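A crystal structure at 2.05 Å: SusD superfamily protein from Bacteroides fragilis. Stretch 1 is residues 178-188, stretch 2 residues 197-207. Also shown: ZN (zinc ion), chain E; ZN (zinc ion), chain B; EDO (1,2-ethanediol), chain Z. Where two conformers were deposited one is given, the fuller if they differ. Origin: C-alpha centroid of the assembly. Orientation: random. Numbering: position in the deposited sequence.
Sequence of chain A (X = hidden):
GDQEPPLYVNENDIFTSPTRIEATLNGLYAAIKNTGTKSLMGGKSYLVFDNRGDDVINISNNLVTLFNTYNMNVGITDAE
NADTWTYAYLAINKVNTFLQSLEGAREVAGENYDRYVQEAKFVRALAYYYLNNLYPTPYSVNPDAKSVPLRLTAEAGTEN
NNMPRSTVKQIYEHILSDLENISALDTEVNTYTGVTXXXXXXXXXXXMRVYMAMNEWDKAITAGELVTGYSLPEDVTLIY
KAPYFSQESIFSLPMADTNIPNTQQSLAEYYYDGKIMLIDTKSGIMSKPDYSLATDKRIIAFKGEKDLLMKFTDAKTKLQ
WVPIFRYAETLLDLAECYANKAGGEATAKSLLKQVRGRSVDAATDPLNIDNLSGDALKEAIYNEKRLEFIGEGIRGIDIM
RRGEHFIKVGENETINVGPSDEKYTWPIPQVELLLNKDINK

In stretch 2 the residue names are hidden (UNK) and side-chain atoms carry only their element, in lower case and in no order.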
# COMPACT_ATOMS: atom_id res chain seq x y z
N ASP A 178 -8.43 -1.84 15.42
CA ASP A 178 -9.15 -2.62 14.40
C ASP A 178 -8.42 -3.91 14.04
O ASP A 178 -9.00 -4.79 13.41
CB ASP A 178 -9.39 -1.77 13.13
CG ASP A 178 -10.63 -0.87 13.23
OD1 ASP A 178 -11.48 -0.99 14.14
OD2 ASP A 178 -10.79 -0.02 12.33
N LEU A 179 -7.14 -4.03 14.41
CA LEU A 179 -6.35 -5.22 14.13
C LEU A 179 -6.05 -6.01 15.41
O LEU A 179 -5.22 -6.93 15.41
CB LEU A 179 -5.05 -4.81 13.44
CG LEU A 179 -5.21 -4.10 12.09
CD1 LEU A 179 -3.82 -3.66 11.64
CD2 LEU A 179 -5.86 -5.00 11.04
N GLU A 180 -6.71 -5.67 16.51
CA GLU A 180 -6.31 -6.27 17.79
C GLU A 180 -6.81 -7.67 18.00
O GLU A 180 -6.16 -8.42 18.73
CB GLU A 180 -6.72 -5.42 18.98
CG GLU A 180 -8.19 -5.45 19.32
CD GLU A 180 -8.57 -4.34 20.36
OE1 GLU A 180 -7.68 -3.58 20.83
OE2 GLU A 180 -9.76 -4.26 20.71
N ASN A 181 -7.98 -7.99 17.46
CA ASN A 181 -8.48 -9.35 17.52
C ASN A 181 -8.59 -9.92 16.11
O ASN A 181 -9.38 -9.48 15.31
CB ASN A 181 -9.81 -9.46 18.26
CG ASN A 181 -10.11 -10.91 18.67
OD1 ASN A 181 -9.41 -11.86 18.26
ND2 ASN A 181 -11.13 -11.08 19.48
N ILE A 182 -7.72 -10.89 15.83
CA ILE A 182 -7.62 -11.48 14.51
C ILE A 182 -7.78 -12.98 14.49
O ILE A 182 -7.64 -13.61 13.44
CB ILE A 182 -6.30 -11.06 13.79
CG1 ILE A 182 -5.06 -11.52 14.55
CG2 ILE A 182 -6.28 -9.56 13.54
CD1 ILE A 182 -3.83 -11.28 13.73
N SER A 183 -8.14 -13.58 15.61
CA SER A 183 -8.09 -15.04 15.72
C SER A 183 -9.21 -15.73 14.97
O SER A 183 -9.12 -16.92 14.79
CB SER A 183 -8.14 -15.47 17.19
OG SER A 183 -9.26 -14.88 17.82
N ALA A 184 -10.23 -15.02 14.50
CA ALA A 184 -11.26 -15.64 13.68
C ALA A 184 -10.96 -15.47 12.20
O ALA A 184 -11.66 -16.07 11.38
CB ALA A 184 -12.63 -15.09 14.01
N LEU A 185 -9.93 -14.69 11.85
CA LEU A 185 -9.59 -14.57 10.45
C LEU A 185 -9.04 -15.88 9.88
O LEU A 185 -8.42 -16.66 10.57
CB LEU A 185 -8.62 -13.43 10.19
CG LEU A 185 -9.16 -12.02 10.43
CD1 LEU A 185 -7.95 -11.05 10.28
CD2 LEU A 185 -10.36 -11.62 9.51
N ASP A 186 -9.27 -16.06 8.59
CA ASP A 186 -8.78 -17.24 7.83
C ASP A 186 -7.24 -17.25 7.73
O ASP A 186 -6.58 -16.23 7.98
CB ASP A 186 -9.39 -17.18 6.43
CG ASP A 186 -9.15 -18.44 5.62
OD1 ASP A 186 -9.33 -19.52 6.21
OD2 ASP A 186 -8.78 -18.32 4.41
N THR A 187 -6.67 -18.41 7.40
CA THR A 187 -5.24 -18.61 7.29
C THR A 187 -4.78 -19.32 6.02
O THR A 187 -3.69 -19.85 6.01
CB THR A 187 -4.72 -19.43 8.49
OG1 THR A 187 -5.37 -20.70 8.47
CG2 THR A 187 -5.04 -18.74 9.86
N GLU A 188 -5.58 -19.34 4.96
CA GLU A 188 -5.28 -20.13 3.77
C GLU A 188 -4.17 -19.45 2.95
O GLU A 188 -4.13 -18.25 2.89
CB GLU A 188 -6.52 -20.28 2.89
CG GLU A 188 -7.62 -21.12 3.51
CD GLU A 188 -8.89 -21.08 2.70
OE1 GLU A 188 -8.86 -20.92 1.46
OE2 GLU A 188 -9.95 -21.27 3.30
N UNK A 197 -9.52 -12.24 0.52
CA UNK A 197 -10.06 -11.82 1.83
C UNK A 197 -8.89 -11.65 2.77
O UNK A 197 -7.85 -12.29 2.58
c UNK A 197 -11.02 -12.87 2.44
n UNK A 197 -13.45 -13.54 2.36
n UNK A 197 -14.11 -12.83 0.45
c UNK A 197 -12.35 -12.94 1.77
c UNK A 197 -12.77 -12.51 0.56
c UNK A 197 -14.49 -13.45 1.55
N UNK A 198 -9.06 -10.80 3.78
CA UNK A 198 -8.08 -10.62 4.83
C UNK A 198 -7.88 -11.88 5.67
O UNK A 198 -8.84 -12.42 6.25
c UNK A 198 -8.47 -9.44 5.77
N UNK A 199 -6.65 -12.35 5.70
CA UNK A 199 -6.21 -13.42 6.57
C UNK A 199 -5.52 -12.85 7.80
O UNK A 199 -5.25 -11.65 7.87
c UNK A 199 -5.20 -14.31 5.83
c UNK A 199 -5.91 -15.13 4.73
o UNK A 199 -4.14 -13.48 5.29
N UNK A 200 -5.21 -13.72 8.76
CA UNK A 200 -4.38 -13.33 9.87
C UNK A 200 -3.06 -12.77 9.37
O UNK A 200 -2.60 -11.72 9.86
o UNK A 200 -4.23 -15.98 13.23
c UNK A 200 -5.27 -15.98 12.56
n UNK A 200 -6.26 -16.88 12.71
c UNK A 200 -4.15 -14.52 10.82
c UNK A 200 -5.46 -14.95 11.48
N UNK A 201 -2.45 -13.41 8.36
CA UNK A 201 -1.21 -12.87 7.74
C UNK A 201 -1.36 -11.45 7.19
O UNK A 201 -0.47 -10.63 7.38
c UNK A 201 -0.72 -13.80 6.62
N UNK A 202 -2.47 -11.17 6.52
CA UNK A 202 -2.71 -9.82 6.02
C UNK A 202 -2.82 -8.76 7.15
O UNK A 202 -2.26 -7.67 7.07
c UNK A 202 -4.00 -9.80 5.17
N UNK A 203 -3.57 -9.11 8.19
CA UNK A 203 -3.74 -8.25 9.34
C UNK A 203 -2.38 -7.97 10.01
O UNK A 203 -2.08 -6.85 10.40
c UNK A 203 -4.72 -8.88 10.32
N UNK A 204 -1.57 -9.02 10.14
CA UNK A 204 -0.25 -8.90 10.73
C UNK A 204 0.73 -8.10 9.88
O UNK A 204 1.57 -7.37 10.42
n UNK A 204 -0.63 -12.19 12.32
c UNK A 204 -0.29 -10.88 12.33
c UNK A 204 0.31 -10.29 11.06
o UNK A 204 -0.42 -10.18 13.32
N UNK A 205 0.60 -8.19 8.56
CA UNK A 205 1.39 -7.35 7.66
C UNK A 205 1.05 -5.87 7.89
O UNK A 205 1.94 -5.03 7.96
c UNK A 205 1.84 -9.00 5.77
se UNK A 205 3.79 -8.86 5.93
c UNK A 205 1.17 -7.72 6.19
c UNK A 205 4.09 -7.50 4.52
N UNK A 206 -0.25 -5.55 8.01
CA UNK A 206 -0.65 -4.16 8.21
C UNK A 206 -0.15 -3.67 9.59
O UNK A 206 0.30 -2.54 9.75
c UNK A 206 -1.94 -1.62 7.16
c UNK A 206 -2.18 -3.98 8.09
c UNK A 206 -2.72 -2.55 8.11
c UNK A 206 -4.23 -2.52 7.80
N UNK A 207 -0.27 -4.55 10.59
CA UNK A 207 0.17 -4.25 11.93
C UNK A 207 1.70 -4.01 11.90
O UNK A 207 2.19 -3.03 12.44
c UNK A 207 -0.19 -5.42 12.83
c UNK A 207 -2.00 -6.63 15.11
c UNK A 207 0.00 -5.22 14.31
n UNK A 207 -2.50 -7.54 16.19
c UNK A 207 -0.50 -6.43 15.15
ZN ZN E . -10.07 -21.19 5.38
ZN ZN B . -13.57 -14.18 4.24
C1 EDO Z . -2.07 -5.23 19.35
O1 EDO Z . -1.78 -6.46 18.71
C2 EDO Z . -2.79 -4.20 18.52
O2 EDO Z . -3.28 -4.65 17.27
O HOH W 1 -6.56 -18.54 15.00
O HOH W 2 -10.66 -14.18 7.06
O HOH W 3 -3.09 -16.11 7.95
O HOH W 4 -12.34 -15.69 4.34
O HOH W 5 -15.63 -14.89 4.79

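Position 197 carries one carbon and then a five-membered ring of three carbons and two nitrogens, which is the imidazole of a histidine. The ring leads away from stretch 1, and His 197 uses ND1 to bind the chain B zinc ion at 2.0 Å, a role that suits a ring nitrogen with a free lone pair.

Position 198 has a single side-chain carbon, and its backbone O lies 3.7 Å from Leu 185 CD2, so contact is made by the main chain; the residue is alanine. The O of Ala 198 accepts from water 2 at 2.7 Å, and the same water accepts from Asp 186 N at 2.8 Å. A lone methyl suits a buried place where the backbone does the work.

At position 199 one carbon bears an oxygen and a carbon, and the carbon branch comes near the backbone of Glu 188. This beta-branched hydroxyl side chain is threonine. Thr 199 is the N-cap of the helix that starts at position 200: its OG1 accepts from the backbone N of residue 202 at 3.1 Å, satisfying an amide that has no partner one turn earlier. Its methyl CG2 lies 4.0 Å from Glu 188 O.

Position 200 shows three carbons, the third carrying one oxygen and one nitrogen, and the nitrogen reaches the carbonyl of Leu 185: an amide on a long arm, hence glutamine. The backbone N of Gln 200 donates to Asp 186 O at 3.0 Å, and its NE2 donates to Leu 185 O, also at 3.0 Å. NE2 also donates to water 1 at 2.8 Å, and water 1 in turn donates a hydrogen bond to Ser 183 O at 3.0 Å.

Positions 201 and 202 each have one carbon and do not touch stretch 1; both are alanine. Ala 201 N donates to water 3 at 2.8 Å, while Ala 202 N is the capped amide.

Position 203 again has a single carbon, but its CB points toward stretch 1 and lies 3.6 Å from Ile 182 CG2, 3.9 Å from Leu 185 CD1 and 4.1 Å from Leu 179 CD2. It is alanine, and the small methyl of Ala 203 lets three larger side chains gather around it.

Position 204 has two carbons, the second bearing an oxygen and a nitrogen; the oxygen meets Ile 182. This short amide is asparagine. Asn 204 starts away from stretch 1, yet its short arm brings OD1 to 3.6 Å from Ile 182 CD1.

Position 205, an unbranched run of two carbons, selenium and a carbon, is selenomethionine; Met 205 lies out of reach.

Position 206 has four carbons, forked at the second, which touches Leu 179: leucine. The CG of Leu 206 packs 3.9 Å from Leu 179 CD1, and its branched apolar end suits this buried place.

Position 207 has four carbons in a row ending in a nitrogen that reaches a backbone carbonyl of stretch 1, so it is lysine. NZ of Lys 207 donates to Leu 179 O at 2.9 Å and to EDO O1 at 2.8 Å; the long aliphatic arm that carries this charged end passes Leu 179, CE to CB 3.9 Å.

The contact thus combines an apolar patch, in which Leu 179, Ile 182 and Leu 185 meet Ala 203, with hydrogen bonds from Gln 200 and Lys 207 to carbonyls of stretch 1.

Stretch 2, residues 197-207: HATQAAANMLK
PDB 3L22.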